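Local coordinates for ABC transporter, periplasmic substrate-binding protein (Vibrio cholerae O1 biovar eltor, PDB 1TWY) that probably binds phosphate in the periplasm and hands it to an ABC-type membrane transporter for uptake into the cell, at residues K191-V194 against N195-Q199; Q130-N133 against W134-G138; V44-E47 against K48-Q52. All coordinates share one frame; numbering follows the deposited sequence.

Contact 1: residues K191-V194 against N195-Q199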
ATOM      1  N   LYS A 191       5.470   1.994  15.514  1.00 13.80           N
ATOM      2  CA  LYS A 191       5.898   3.222  16.078  1.00 17.66           C
ATOM      3  C   LYS A 191       6.378   3.098  17.529  1.00 14.37           C
ATOM      4  O   LYS A 191       7.387   3.668  17.786  1.00 16.40           O
ATOM      5  CB  LYS A 191       4.820   4.256  15.996  1.00 14.65           C
ATOM      6  CG  LYS A 191       4.460   4.647  14.564  1.00 16.28           C
ATOM      7  CD  LYS A 191       3.325   5.803  14.473  1.00 22.13           C
ATOM      8  CE  LYS A 191       1.973   5.248  14.798  1.00 21.98           C
ATOM      9  NZ  LYS A 191       0.952   6.442  14.837  1.00 18.07           N
ATOM     10  N   THR A 192       5.670   2.361  18.367  1.00 16.74           N
ATOM     11  CA  THR A 192       6.113   2.175  19.745  1.00 15.61           C
ATOM     12  C   THR A 192       7.478   1.506  19.770  1.00 14.47           C
ATOM     13  O   THR A 192       8.346   1.933  20.565  1.00 15.83           O
ATOM     14  CB  THR A 192       5.054   1.387  20.508  1.00 17.97           C
ATOM     15  OG1 THR A 192       3.841   2.173  20.440  1.00 19.79           O
ATOM     16  CG2 THR A 192       5.441   1.260  21.930  1.00 18.20           C
ATOM     17  N   LEU A 193       7.678   0.492  18.953  1.00 16.31           N
ATOM     18  CA  LEU A 193       8.996  -0.161  18.903  1.00 17.65           C
ATOM     19  C   LEU A 193      10.080   0.741  18.494  1.00 15.78           C
ATOM     20  O   LEU A 193      11.153   0.859  19.155  1.00 18.86           O
ATOM     21  CB  LEU A 193       8.936  -1.457  18.079  1.00 18.99           C
ATOM     22  CG  LEU A 193      10.077  -2.420  18.269  1.00 21.73           C
ATOM     23  CD1 LEU A 193      10.104  -3.072  19.654  1.00 22.72           C
ATOM     24  CD2 LEU A 193      10.044  -3.460  17.216  1.00 23.24           C
ATOM     25  N   VAL A 194       9.882   1.500  17.413  1.00 14.27           N
ATOM     26  CA  VAL A 194      10.852   2.458  16.930  1.00 15.22           C
ATOM     27  C   VAL A 194      11.142   3.510  17.995  1.00 15.79           C
ATOM     28  O   VAL A 194      12.242   3.932  18.224  1.00 15.02           O
ATOM     29  CB  VAL A 194      10.508   2.997  15.527  1.00 12.85           C
ATOM     30  CG1 VAL A 194      11.365   4.129  15.083  1.00 20.29           C
ATOM     31  CG2 VAL A 194      10.595   1.926  14.492  1.00 16.84           C
ATOM     32  N   ASN A 195      10.054   4.088  18.580  1.00 13.85           N
ATOM     33  CA  ASN A 195      10.139   5.105  19.635  1.00 13.60           C
ATOM     34  C   ASN A 195      10.974   4.763  20.838  1.00 13.70           C
ATOM     35  O   ASN A 195      11.619   5.553  21.414  1.00 16.65           O
ATOM     36  CB  ASN A 195       8.702   5.486  20.066  1.00 16.12           C
ATOM     37  CG  ASN A 195       8.710   6.412  21.219  1.00 19.17           C
ATOM     38  OD1 ASN A 195       8.732   5.984  22.327  1.00 22.16           O
ATOM     39  ND2 ASN A 195       8.710   7.723  20.954  1.00 18.16           N
ATOM     40  N   HIS A 196      11.042   3.482  21.102  1.00 15.72           N
ATOM     41  CA  HIS A 196      11.749   2.949  22.269  1.00 17.95           C
ATOM     42  C   HIS A 196      13.103   2.295  22.007  1.00 21.20           C
ATOM     43  O   HIS A 196      13.741   1.878  22.974  1.00 20.68           O
ATOM     44  CB  HIS A 196      10.860   1.957  22.985  1.00 17.84           C
ATOM     45  CG  HIS A 196       9.871   2.571  23.881  1.00 25.03           C
ATOM     46  ND1 HIS A 196       8.633   2.042  24.070  1.00 48.25           N
ATOM     47  CD2 HIS A 196       9.925   3.663  24.674  1.00 44.16           C
ATOM     48  CE1 HIS A 196       7.963   2.767  24.950  1.00 42.05           C
ATOM     49  NE2 HIS A 196       8.728   3.730  25.351  1.00 27.17           N
ATOM     50  N   ASN A 197      13.533   2.302  20.738  1.00 15.32           N
ATOM     51  CA  ASN A 197      14.793   1.671  20.345  1.00 14.21           C
ATOM     52  C   ASN A 197      15.518   2.511  19.376  1.00 13.43           C
ATOM     53  O   ASN A 197      15.210   2.526  18.194  1.00 15.24           O
ATOM     54  CB  ASN A 197      14.528   0.216  19.859  1.00 15.28           C
ATOM     55  CG  ASN A 197      13.919  -0.632  20.874  1.00 19.35           C
ATOM     56  OD1 ASN A 197      14.669  -1.192  21.713  1.00 18.62           O
ATOM     57  ND2 ASN A 197      12.573  -0.745  20.874  1.00 15.95           N
ATOM     58  N   THR A 198      16.561   3.181  19.841  1.00 16.95           N
ATOM     59  CA  THR A 198      17.451   4.034  19.037  1.00 16.43           C
ATOM     60  C   THR A 198      17.986   3.349  17.753  1.00 19.55           C
ATOM     61  O   THR A 198      18.212   3.992  16.764  1.00 20.54           O
ATOM     62  CB  THR A 198      18.661   4.541  19.848  1.00 18.88           C
ATOM     63  OG1 THR A 198      19.331   3.490  20.487  1.00 20.92           O
ATOM     64  CG2 THR A 198      18.211   5.445  21.018  1.00 21.43           C
ATOM     65  N   GLN A 199      18.138   2.009  17.833  1.00 18.08           N
ATOM     66  CA  GLN A 199      18.701   1.220  16.741  1.00 19.42           C
ATOM     67  C   GLN A 199      17.717   0.843  15.643  1.00 20.61           C
ATOM     68  O   GLN A 199      18.138   0.316  14.646  1.00 17.71           O
ATOM     69  CB  GLN A 199      19.312  -0.073  17.278  1.00 18.05           C
ATOM     70  CG  GLN A 199      18.370  -1.186  17.852  1.00 20.04           C
ATOM     71  CD  GLN A 199      18.077  -1.140  19.340  1.00 16.12           C
ATOM     72  OE1 GLN A 199      18.014  -0.051  19.878  1.00 20.73           O
ATOM     73  NE2 GLN A 199      17.894  -2.287  20.004  1.00 19.78           N
TER
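Leu193 and Asn197 meet where helix 187-196 runs out, and the backbone oxygen of Leu193 is the atom they share. The side-chain amide of Asn197 turns back to it: ND2 donates to Leu193 O over 2.7 Å, nearly straight at 168°, and the acceptor lies almost in the plane of that amide. With chi1 at -60°, Asn197 CG lies opposite its own carbonyl carbon, which swings the amide back over the last turn. Leu193 O takes a second, longer bond from His196 N, 3.3 Å away and well above the carbonyl plane.

The other carbonyls of the turn are answered as follows. Asn195 N closes a regular helical bond on Lys191 O at 2.8 Å, whereas His196 N reaches Thr192 O only weakly. Asn197 N binds Val194 O at 3.3 Å, again from above the carbonyl plane, and Asn110 ND2 brings that oxygen another donor.

Methyls touch polar side chains at two places. Leu193 CD1 lies 3.6 Å from Asn197 ND2, and Thr192 CG2 runs alongside the His196 ring, 3.9 Å from ND1. The polar ends of the flanking side chains look elsewhere: Lys191 NZ to Asp210 and Ser208 O, Thr192 OG1 to Ser188 O, Asn195 ND2 to Ser212 O.

The Asn197 amide thus adds a nearly straight donor to Leu193 O, beside the oblique one from His196 N. A side chain from just beyond the last turn helps to close the helix terminus, and Leu193 O is gripped twice.

Contact 2: residues Q130-N133 against W134-G138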
ATOM      1  N   GLN A 130      22.631  -7.088   4.512  1.00 21.76           N
ATOM      2  CA  GLN A 130      23.961  -6.789   3.969  1.00 23.10           C
ATOM      3  C   GLN A 130      24.602  -5.597   4.653  1.00 21.91           C
ATOM      4  O   GLN A 130      25.818  -5.558   4.903  1.00 22.89           O
ATOM      5  CB  GLN A 130      23.876  -6.516   2.493  1.00 21.17           C
ATOM      6  CG  GLN A 130      23.450  -7.703   1.663  1.00 18.52           C
ATOM      7  CD  GLN A 130      23.009  -7.306   0.207  1.00 18.45           C
ATOM      8  OE1 GLN A 130      23.045  -6.124  -0.206  1.00 21.55           O
ATOM      9  NE2 GLN A 130      22.525  -8.293  -0.533  1.00 22.30           N
ATOM     10  N   ILE A 131      23.791  -4.635   5.045  1.00 21.76           N
ATOM     11  CA  ILE A 131      24.232  -3.464   5.772  1.00 22.11           C
ATOM     12  C   ILE A 131      23.731  -3.608   7.199  1.00 24.16           C
ATOM     13  O   ILE A 131      22.527  -3.689   7.411  1.00 21.75           O
ATOM     14  CB  ILE A 131      23.664  -2.227   5.157  1.00 20.62           C
ATOM     15  CG1 ILE A 131      24.212  -2.057   3.745  1.00 20.18           C
ATOM     16  CG2 ILE A 131      23.943  -1.043   6.121  1.00 23.06           C
ATOM     17  CD1 ILE A 131      23.604  -0.970   2.974  1.00 22.54           C
ATOM     18  N   THR A 132      24.616  -3.703   8.195  1.00 17.09           N
ATOM     19  CA  THR A 132      24.210  -4.098   9.535  1.00 16.24           C
ATOM     20  C   THR A 132      24.496  -3.045  10.665  1.00 17.21           C
ATOM     21  O   THR A 132      24.059  -3.264  11.803  1.00 20.83           O
ATOM     22  CB  THR A 132      24.794  -5.404   9.983  1.00 26.45           C
ATOM     23  OG1 THR A 132      26.232  -5.298   9.908  1.00 24.67           O
ATOM     24  CG2 THR A 132      24.397  -6.598   9.088  1.00 28.52           C
ATOM     25  N   ASN A 133      25.155  -1.956  10.314  1.00 17.76           N
ATOM     26  CA  ASN A 133      25.493  -0.892  11.286  1.00 20.29           C
ATOM     27  C   ASN A 133      25.150   0.407  10.724  1.00 17.13           C
ATOM     28  O   ASN A 133      25.376   0.733   9.535  1.00 20.91           O
ATOM     29  CB  ASN A 133      27.052  -0.983  11.587  1.00 23.82           C
ATOM     30  CG  ASN A 133      27.470  -0.084  12.759  1.00 23.67           C
ATOM     31  OD1 ASN A 133      27.226   1.114  12.712  1.00 22.59           O
ATOM     32  ND2 ASN A 133      28.070  -0.644  13.778  1.00 31.99           N
ATOM     33  N   TRP A 134      24.522   1.295  11.523  1.00 18.99           N
ATOM     34  CA  TRP A 134      24.126   2.603  11.106  1.00 18.55           C
ATOM     35  C   TRP A 134      25.259   3.480  10.586  1.00 17.32           C
ATOM     36  O   TRP A 134      25.045   4.303   9.808  1.00 20.19           O
ATOM     37  CB  TRP A 134      23.426   3.346  12.290  1.00 20.84           C
ATOM     38  CG  TRP A 134      21.961   2.884  12.503  1.00 18.46           C
ATOM     39  CD1 TRP A 134      21.506   2.094  13.458  1.00 20.15           C
ATOM     40  CD2 TRP A 134      20.851   3.095  11.588  1.00 14.48           C
ATOM     41  NE1 TRP A 134      20.167   1.841  13.294  1.00 18.26           N
ATOM     42  CE2 TRP A 134      19.723   2.468  12.162  1.00 16.20           C
ATOM     43  CE3 TRP A 134      20.670   3.846  10.440  1.00 17.25           C
ATOM     44  CZ2 TRP A 134      18.467   2.507  11.567  1.00 17.39           C
ATOM     45  CZ3 TRP A 134      19.383   3.887   9.843  1.00 21.16           C
ATOM     46  CH2 TRP A 134      18.318   3.208  10.440  1.00 18.50           C
ATOM     47  N   LYS A 135      26.472   3.213  11.028  1.00 21.68           N
ATOM     48  CA  LYS A 135      27.639   4.000  10.577  1.00 24.44           C
ATOM     49  C   LYS A 135      27.840   3.861   9.082  1.00 20.70           C
ATOM     50  O   LYS A 135      28.279   4.785   8.421  1.00 23.97           O
ATOM     51  CB  LYS A 135      28.865   3.410  11.306  1.00 28.22           C
ATOM     52  CG  LYS A 135      30.225   4.009  11.117  1.00 40.58           C
ATOM     53  CD  LYS A 135      31.234   3.298  12.106  1.00 42.12           C
ATOM     54  CE  LYS A 135      32.740   3.590  11.781  1.00 51.47           C
ATOM     55  NZ  LYS A 135      33.235   4.908  12.250  1.00 50.37           N
ATOM     56  N   GLN A 136      27.458   2.710   8.551  1.00 22.24           N
ATOM     57  CA  GLN A 136      27.522   2.461   7.117  1.00 24.56           C
ATOM     58  C   GLN A 136      26.644   3.393   6.261  1.00 27.86           C
ATOM     59  O   GLN A 136      26.918   3.617   5.051  1.00 28.43           O
ATOM     60  CB  GLN A 136      27.172   1.019   6.828  1.00 21.76           C
ATOM     61  CG  GLN A 136      28.107   0.040   7.363  1.00 25.74           C
ATOM     62  CD  GLN A 136      27.724  -1.349   6.938  1.00 29.76           C
ATOM     63  OE1 GLN A 136      27.035  -2.112   7.676  1.00 27.60           O
ATOM     64  NE2 GLN A 136      28.104  -1.676   5.649  1.00 37.18           N
ATOM     65  N   VAL A 137      25.579   3.970   6.857  1.00 25.52           N
ATOM     66  CA  VAL A 137      24.684   4.837   6.086  1.00 23.84           C
ATOM     67  C   VAL A 137      24.581   6.225   6.699  1.00 28.83           C
ATOM     68  O   VAL A 137      23.514   6.866   6.655  1.00 26.51           O
ATOM     69  CB  VAL A 137      23.282   4.177   5.953  1.00 22.68           C
ATOM     70  CG1 VAL A 137      23.446   2.877   5.239  1.00 20.51           C
ATOM     71  CG2 VAL A 137      22.633   3.957   7.341  1.00 22.00           C
ATOM     72  N   GLY A 138      25.681   6.625   7.345  1.00 30.40           N
ATOM     73  CA  GLY A 138      25.889   7.992   7.828  1.00 33.63           C
ATOM     74  C   GLY A 138      25.376   8.270   9.229  1.00 31.81           C
ATOM     75  O   GLY A 138      25.258   9.432   9.648  1.00 33.73           O
TER
HETATM   76  O   HOH W   1      27.937  -3.841   3.997  1.00 24.06           O
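Gln136 folds its side chain back under the backbone of Thr132 and Asn133, and its OE1 collects both of their amide protons. Thr132 N donates over 2.9 Å, tilted out of the carbonyl plane. Asn133 N, at 3.2 Å, comes in that plane and onto a lone pair. Two donors on one oxygen fix the rotation of the amide, and its other end is held as well: NE2 gives a 2.7 Å bond to a water that in turn donates to Gln130 O. The chain reaches this far because it is extended beyond CG (chi2 -176°).

Asn133 supplies further bonds from the first half of the turn. Its OD1 accepts from Lys135 N at 2.8 Å, a straight bond of 167° that lies in the carbonyl plane and uses a lone pair. This closes an Asx turn leading into the 3-10 turn 134-136. Asn133 is itself held from outside, since Gln142 N also donates to OD1 and ND2 binds Asp141. Backbone pairing adds Gln136 N to Asn133 O, 3.0 Å, with the donor well above the carbonyl plane.

Ile131 provides the apolar packing. Its CG2 rests 3.6 Å from Gln136 OE1 and 4.0 Å from Val137 CG1, while Ile131 and Val137 also touch helix 120-128. The indole of Trp134 has its polar partner outside the turn, at Gln199.

An Asx turn, Asn133 OD1 to Lys135 N, therefore opens the short 3-10 turn between helix 120-128 and strand 145-149. The Gln136 side chain returns to Thr132 N and Asn133 N, and its bond to Asn133 N resembles one half of a capping box.

Contact 3: residues V44-E47 against K48-Q52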
ATOM      1  N   VAL A  44     -16.180   2.133   3.334  1.00 25.06           N
ATOM      2  CA  VAL A  44     -16.804   3.471   3.500  1.00 23.40           C
ATOM      3  C   VAL A  44     -17.499   4.013   2.259  1.00 26.82           C
ATOM      4  O   VAL A  44     -18.615   4.549   2.338  1.00 27.51           O
ATOM      5  CB  VAL A  44     -15.766   4.467   3.894  1.00 22.10           C
ATOM      6  CG1 VAL A  44     -16.419   5.842   4.164  1.00 28.31           C
ATOM      7  CG2 VAL A  44     -15.018   4.025   5.204  1.00 25.23           C
ATOM      8  N   LEU A  45     -16.896   3.858   1.108  1.00 22.53           N
ATOM      9  CA  LEU A  45     -17.486   4.382  -0.116  1.00 23.96           C
ATOM     10  C   LEU A  45     -18.798   3.663  -0.392  1.00 24.99           C
ATOM     11  O   LEU A  45     -19.757   4.245  -0.858  1.00 28.29           O
ATOM     12  CB  LEU A  45     -16.494   4.270  -1.280  1.00 22.62           C
ATOM     13  CG  LEU A  45     -15.237   5.071  -1.054  1.00 22.19           C
ATOM     14  CD1 LEU A  45     -14.226   4.743  -2.104  1.00 23.56           C
ATOM     15  CD2 LEU A  45     -15.617   6.629  -1.155  1.00 24.97           C
ATOM     16  N   ALA A  46     -18.771   2.349  -0.225  1.00 24.42           N
ATOM     17  CA  ALA A  46     -19.931   1.511  -0.493  1.00 26.00           C
ATOM     18  C   ALA A  46     -21.112   1.938   0.444  1.00 33.28           C
ATOM     19  O   ALA A  46     -22.232   2.185  -0.021  1.00 33.81           O
ATOM     20  CB  ALA A  46     -19.619   0.043  -0.274  1.00 27.16           C
ATOM     21  N   GLU A  47     -20.828   2.011   1.740  1.00 34.94           N
ATOM     22  CA  GLU A  47     -21.870   2.410   2.704  1.00 39.60           C
ATOM     23  C   GLU A  47     -22.444   3.790   2.312  1.00 36.40           C
ATOM     24  O   GLU A  47     -23.653   3.982   2.295  1.00 35.78           O
ATOM     25  CB  GLU A  47     -21.335   2.358   4.150  1.00 39.67           C
ATOM     26  CG  GLU A  47     -22.306   2.889   5.224  1.00 49.69           C
ATOM     27  CD  GLU A  47     -22.076   2.251   6.607  1.00 64.53           C
ATOM     28  OE1 GLU A  47     -21.928   0.990   6.713  1.00 66.51           O
ATOM     29  OE2 GLU A  47     -22.030   3.014   7.603  1.00 66.36           O
ATOM     30  N   LYS A  48     -21.606   4.733   1.883  1.00 35.02           N
ATOM     31  CA  LYS A  48     -22.098   5.995   1.353  1.00 36.72           C
ATOM     32  C   LYS A  48     -23.008   5.806   0.131  1.00 38.21           C
ATOM     33  O   LYS A  48     -24.063   6.429   0.025  1.00 39.20           O
ATOM     34  CB  LYS A  48     -20.920   6.950   1.058  1.00 35.80           C
ATOM     35  CG  LYS A  48     -21.157   8.216   0.198  1.00 44.45           C
ATOM     36  CD  LYS A  48     -21.981   9.326   0.890  1.00 55.13           C
ATOM     37  CE  LYS A  48     -21.528  10.722   0.472  1.00 51.92           C
ATOM     38  NZ  LYS A  48     -20.659  11.334   1.542  1.00 58.54           N
ATOM     39  N   TYR A  49     -22.593   4.988  -0.822  1.00 37.64           N
ATOM     40  CA  TYR A  49     -23.357   4.891  -2.055  1.00 35.23           C
ATOM     41  C   TYR A  49     -24.729   4.230  -1.763  1.00 39.55           C
ATOM     42  O   TYR A  49     -25.730   4.578  -2.421  1.00 39.13           O
ATOM     43  CB  TYR A  49     -22.567   4.089  -3.083  1.00 35.51           C
ATOM     44  CG  TYR A  49     -23.250   3.827  -4.425  1.00 27.23           C
ATOM     45  CD1 TYR A  49     -23.143   4.725  -5.440  1.00 28.14           C
ATOM     46  CD2 TYR A  49     -23.941   2.655  -4.653  1.00 27.74           C
ATOM     47  CE1 TYR A  49     -23.692   4.480  -6.666  1.00 27.96           C
ATOM     48  CE2 TYR A  49     -24.560   2.412  -5.893  1.00 32.09           C
ATOM     49  CZ  TYR A  49     -24.383   3.314  -6.895  1.00 27.94           C
ATOM     50  OH  TYR A  49     -24.954   3.117  -8.144  1.00 39.43           O
ATOM     51  N   ASN A  50     -24.757   3.331  -0.775  1.00 41.25           N
ATOM     52  CA  ASN A  50     -25.960   2.575  -0.371  1.00 48.06           C
ATOM     53  C   ASN A  50     -27.004   3.498   0.276  1.00 52.58           C
ATOM     54  O   ASN A  50     -28.173   3.432  -0.074  1.00 55.53           O
ATOM     55  CB  ASN A  50     -25.583   1.353   0.518  1.00 46.55           C
ATOM     56  CG  ASN A  50     -24.936   0.221  -0.283  1.00 51.13           C
ATOM     57  OD1 ASN A  50     -24.044  -0.516   0.190  1.00 54.24           O
ATOM     58  ND2 ASN A  50     -25.368   0.097  -1.540  1.00 56.35           N
ATOM     59  N   GLN A  51     -26.578   4.397   1.161  1.00 57.01           N
ATOM     60  CA  GLN A  51     -27.445   5.490   1.630  1.00 58.99           C
ATOM     61  C   GLN A  51     -28.259   6.145   0.487  1.00 58.00           C
ATOM     62  O   GLN A  51     -29.468   6.340   0.614  1.00 59.85           O
ATOM     63  CB  GLN A  51     -26.625   6.574   2.371  1.00 62.49           C
ATOM     64  CG  GLN A  51     -26.750   8.027   1.773  1.00 62.48           C
ATOM     65  CD  GLN A  51     -25.841   9.074   2.444  1.00 65.80           C
ATOM     66  OE1 GLN A  51     -25.033   8.741   3.324  1.00 64.94           O
ATOM     67  NE2 GLN A  51     -25.980  10.346   2.022  1.00 60.38           N
ATOM     68  N   GLN A  52     -27.611   6.484  -0.618  1.00 52.24           N
ATOM     69  CA  GLN A  52     -28.302   7.148  -1.725  1.00 51.89           C
ATOM     70  C   GLN A  52     -28.983   6.152  -2.680  1.00 48.97           C
ATOM     71  O   GLN A  52     -29.887   6.543  -3.420  1.00 51.20           O
ATOM     72  CB  GLN A  52     -27.388   8.143  -2.512  1.00 56.69           C
ATOM     73  CG  GLN A  52     -25.819   8.007  -2.349  1.00 55.17           C
ATOM     74  CD  GLN A  52     -24.992   9.034  -3.210  1.00 64.48           C
ATOM     75  OE1 GLN A  52     -24.722  10.145  -2.732  1.00 69.17           O
ATOM     76  NE2 GLN A  52     -24.597   8.651  -4.469  1.00 55.00           N
TER
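Helix 36-52 is the crossover of a beta-alpha-beta unit, joining the parallel strands 29-34 and 57-62, and here its last turns carry Val44 to Gln52. Four successive i to i+4 bonds hold them. Lys48 N reaches Val44 O at 3.0 Å, and Tyr49 N binds Leu45 O at 2.9 Å. Asn50 N lies almost in line with the Ala46 C=O, 2.9 Å from O, though its N-H is bent at 151°, while Gln51 N closes the series on Glu47 O with an N-H...O angle of 175°.

The side chains of the second half lean on the carbonyls of the first. Lys48 CB sits 3.5 Å from Leu45 O, and Tyr49 CB is about equally near Leu45 O and Ala46 O. Asn50 also turns back: its CG lies opposite its carbonyl carbon (chi1 -73°), which sets the amide over the preceding turn with OD1 3.3 Å from Ala46 O. Both are acceptors, so this approach is not a bond; Ala46 O has the Asn50 backbone amide as its donor.

Ala46 and Asn50 face strand 57-62, Ala46 on Val58 and Val60 and Asn50 on Val58. Leu45 packs against helices 250-260 and 262-270, and the Tyr49 ring meets Phe255 edge-to-face and stacks with His53. Glu47 and Gln51 are exposed, whereas the Lys48 chain still touches Phe258 and Leu267.

A helix packed on its sheet on one side and exposed on another fits the crossover helices in the alpha/beta lobes of periplasmic binding proteins.

Overall arrangement
Contacts 1 and 2 sit on the same side of the chain's centre, about 17 Å between centres, and touch directly: Trp134 NE1 lies 2.9 Å from Gln199 O, a probable hydrogen bond tying the turn before strand 145-149 to the exit from helix 187-196. Contact 3 belongs to the other end of the elongated molecule, its centre about 39 Å from that of contact 1 and 49 Å from that of contact 2. It comes first along the chain, then contact 2, then contact 1. None of the three includes Gly164 or Thr166 of the magnesium site. Contact 1 is at the surface; contacts 2 and 3 are partly buried, in a fold consistent with the two lobes of periplasmic binding proteins.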